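PDB 2QSV: DUF1573 domain-containing protein from Porphyromonas gingivalis, which is of unknown function, possibly a cysteine-type peptidase, and is represented here by its C-terminal part of two immunoglobulin-like E-set domains. Local coordinates for residues T117-L122 with D206-L211. Numbering follows the deposited sequence.
Sequences TGVMEL and DPQAPL
Asp206 reaches across to the backbone of Val119 and Met120 with one carboxylate oxygen and turns the other back on its own loop. CG of Asp206, anti to the backbone N (chi1 180°), carries the carboxylate toward Val119 and Met120. OD2 of Asp206 accepts the N-H of Met120, a selenomethionine here (N to OD2 3.0 Å), in a fairly straight bond (162° at the hydrogen). The donor comes from above the carboxylate plane, 48° out of it. OD1 of Asp206 takes the N-H of Gln208 on its anti side (N to OD1 3.1 Å), which makes an Asx turn inside the type I turn Asp206-Ala209. Packing is tightest around Gly118, whose carbonyl O faces the start of this turn: the CA-H of Asp206 points at it in a C-H...O contact, nearly straight at the hydrogen (CA of Asp206 to O of Gly118 3.3 Å), and CD of Pro207 lies 3.4 Å from the same Gly118 O. Next to it the side chains of Thr117 and Pro207 cross obliquely, CG of Pro207 resting against OG1 (3.5 Å), CB and CG2 of Thr117. Phe109 also touches Pro207. The Gln208 side is looser and more open to solvent: CG2 of Val119 comes no nearer than 4.3 Å to NE2 of the exposed Gln208. Met120 sends its side chain onto Ile142, Ile202 and Cys204, between the two sheets of the second Ig-like domain. The contact thus ties the lead-in and first residue of the short edge strand at Met120-Glu121 to the loop joining strands 195-204 and 211-219 of the other sheet. Chemically, a single carboxylate, gripped by one N-H from each segment, couples the shape of the turn to the position of the strand, and these two donors probably help stabilise its negative charge in a buried setting.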
ATOM      1  N   THR A 117     -12.048 -20.792   4.604  1.00 25.36           N
ATOM      2  CA  THR A 117     -11.204 -19.707   5.144  1.00 24.39           C
ATOM      3  C   THR A 117     -10.190 -20.282   6.074  1.00 22.76           C
ATOM      4  O   THR A 117     -10.396 -21.368   6.586  1.00 23.19           O
ATOM      5  CB  THR A 117     -12.023 -18.588   5.853  1.00 23.71           C
ATOM      6  OG1 THR A 117     -12.816 -19.164   6.907  1.00 24.54           O
ATOM      7  CG2 THR A 117     -12.941 -17.854   4.871  1.00 22.57           C
ATOM      8  N   GLY A 118      -9.082 -19.563   6.274  1.00 21.20           N
ATOM      9  CA  GLY A 118      -8.039 -19.962   7.195  1.00 20.71           C
ATOM     10  C   GLY A 118      -8.033 -19.117   8.480  1.00 21.12           C
ATOM     11  O   GLY A 118      -8.842 -18.187   8.631  1.00 22.36           O
ATOM     12  N   VAL A 119      -7.195 -19.496   9.431  1.00 20.11           N
ATOM     13  CA  VAL A 119      -6.973 -18.712  10.657  1.00 20.80           C
ATOM     14  C   VAL A 119      -5.459 -18.661  10.787  1.00 20.98           C
ATOM     15  O   VAL A 119      -4.792 -19.710  10.944  1.00 21.10           O
ATOM     16  CB  VAL A 119      -7.634 -19.298  11.951  1.00 20.87           C
ATOM     17  CG1 VAL A 119      -7.332 -18.336  13.204  1.00 19.25           C
ATOM     18  CG2 VAL A 119      -9.153 -19.456  11.840  1.00 19.89           C
HETATM   19  N   MSE A 120      -4.900 -17.458  10.706  1.00 19.85           N
HETATM   20  CA  MSE A 120      -3.446 -17.271  10.706  1.00 18.61           C
HETATM   21  C   MSE A 120      -2.896 -17.105  12.121  1.00 20.16           C
HETATM   22  O   MSE A 120      -3.372 -16.233  12.889  1.00 20.56           O
HETATM   23  CB  MSE A 120      -3.049 -16.073   9.798  1.00 18.58           C
HETATM   24  CG  MSE A 120      -1.486 -15.914   9.602  1.00 17.26           C
HETATM   25 SE   MSE A 120      -1.068 -14.985   7.985  0.55 19.87          SE
HETATM   26  CE  MSE A 120      -1.573 -13.195   8.762  1.00 18.33           C
ATOM     27  N   GLU A 121      -1.890 -17.907  12.453  0.50 19.41           N
ATOM     28  CA  GLU A 121      -1.145 -17.716  13.668  0.50 20.15           C
ATOM     29  C   GLU A 121       0.326 -17.456  13.324  0.50 19.95           C
ATOM     30  O   GLU A 121       0.936 -18.204  12.554  0.50 18.42           O
ATOM     31  CB  GLU A 121      -1.333 -18.942  14.557  0.50 21.02           C
ATOM     32  CG  GLU A 121      -0.509 -18.951  15.792  0.50 26.13           C
ATOM     33  CD  GLU A 121      -0.628 -20.264  16.537  0.50 32.70           C
ATOM     34  OE1 GLU A 121      -1.782 -20.646  16.873  0.50 35.91           O
ATOM     35  OE2 GLU A 121       0.428 -20.891  16.801  0.50 33.68           O
ATOM     36  N   LEU A 122       0.885 -16.365  13.873  1.00 18.99           N
ATOM     37  CA  LEU A 122       2.313 -16.021  13.692  1.00 18.41           C
ATOM     38  C   LEU A 122       2.773 -15.003  14.754  1.00 19.66           C
ATOM     39  O   LEU A 122       1.965 -14.361  15.433  1.00 18.30           O
ATOM     40  CB  LEU A 122       2.653 -15.424  12.292  1.00 17.62           C
ATOM     41  CG  LEU A 122       1.782 -14.377  11.534  1.00 19.82           C
ATOM     42  CD1 LEU A 122       0.763 -13.571  12.357  1.00 17.36           C
ATOM     43  CD2 LEU A 122       2.496 -13.522  10.575  1.00 16.08           C
ATOM     44  N   ASP A 206      -8.121 -14.770   6.536  1.00 19.92           N
ATOM     45  CA  ASP A 206      -8.521 -14.933   7.933  1.00 19.82           C
ATOM     46  C   ASP A 206      -9.680 -13.933   8.220  1.00 21.56           C
ATOM     47  O   ASP A 206      -9.454 -12.727   8.253  1.00 20.67           O
ATOM     48  CB  ASP A 206      -7.300 -14.735   8.857  1.00 19.21           C
ATOM     49  CG  ASP A 206      -7.601 -14.878  10.347  1.00 20.23           C
ATOM     50  OD1 ASP A 206      -8.761 -14.790  10.796  1.00 21.71           O
ATOM     51  OD2 ASP A 206      -6.629 -15.070  11.124  1.00 18.96           O
ATOM     52  N   PRO A 207     -10.915 -14.432   8.449  1.00 22.37           N
ATOM     53  CA  PRO A 207     -12.079 -13.551   8.558  1.00 22.73           C
ATOM     54  C   PRO A 207     -12.018 -12.591   9.776  1.00 24.46           C
ATOM     55  O   PRO A 207     -12.582 -11.527   9.716  1.00 24.63           O
ATOM     56  CB  PRO A 207     -13.251 -14.526   8.710  1.00 22.80           C
ATOM     57  CG  PRO A 207     -12.692 -15.849   8.137  1.00 23.78           C
ATOM     58  CD  PRO A 207     -11.283 -15.851   8.628  1.00 21.86           C
ATOM     59  N   GLN A 208     -11.311 -12.982  10.832  1.00 24.59           N
ATOM     60  CA  GLN A 208     -11.133 -12.203  12.038  1.00 25.58           C
ATOM     61  C   GLN A 208     -10.030 -11.121  11.971  1.00 24.65           C
ATOM     62  O   GLN A 208     -10.016 -10.256  12.806  1.00 25.69           O
ATOM     63  CB  GLN A 208     -10.804 -13.125  13.208  1.00 25.23           C
ATOM     64  CG  GLN A 208     -12.014 -13.884  13.801  1.00 30.09           C
ATOM     65  CD  GLN A 208     -12.463 -15.032  12.879  1.00 38.77           C
ATOM     66  OE1 GLN A 208     -13.620 -15.051  12.421  1.00 40.64           O
ATOM     67  NE2 GLN A 208     -11.529 -15.972  12.564  1.00 38.95           N
ATOM     68  N   ALA A 209      -9.106 -11.211  11.025  1.00 22.32           N
ATOM     69  CA  ALA A 209      -8.027 -10.259  10.861  1.00 21.60           C
ATOM     70  C   ALA A 209      -7.378 -10.404   9.484  1.00 20.81           C
ATOM     71  O   ALA A 209      -6.250 -10.942   9.360  1.00 20.34           O
ATOM     72  CB  ALA A 209      -6.997 -10.394  11.994  1.00 20.33           C
ATOM     73  N   PRO A 210      -8.109  -9.961   8.431  1.00 20.92           N
ATOM     74  CA  PRO A 210      -7.644 -10.150   7.042  1.00 20.59           C
ATOM     75  C   PRO A 210      -6.435  -9.304   6.644  1.00 21.47           C
ATOM     76  O   PRO A 210      -5.770  -9.616   5.657  1.00 19.52           O
ATOM     77  CB  PRO A 210      -8.860  -9.740   6.205  1.00 20.49           C
ATOM     78  CG  PRO A 210      -9.646  -8.759   7.130  1.00 20.35           C
ATOM     79  CD  PRO A 210      -9.460  -9.355   8.490  1.00 20.25           C
ATOM     80  N   LEU A 211      -6.181  -8.230   7.407  1.00 20.71           N
ATOM     81  CA  LEU A 211      -4.987  -7.424   7.253  1.00 20.52           C
ATOM     82  C   LEU A 211      -4.140  -7.551   8.540  1.00 21.05           C
ATOM     83  O   LEU A 211      -4.530  -7.062   9.630  1.00 21.56           O
ATOM     84  CB  LEU A 211      -5.347  -5.960   6.872  1.00 20.80           C
ATOM     85  CG  LEU A 211      -4.225  -4.924   6.905  1.00 22.66           C
ATOM     86  CD1 LEU A 211      -3.104  -5.248   5.935  1.00 20.27           C
ATOM     87  CD2 LEU A 211      -4.809  -3.512   6.622  1.00 26.56           C
TER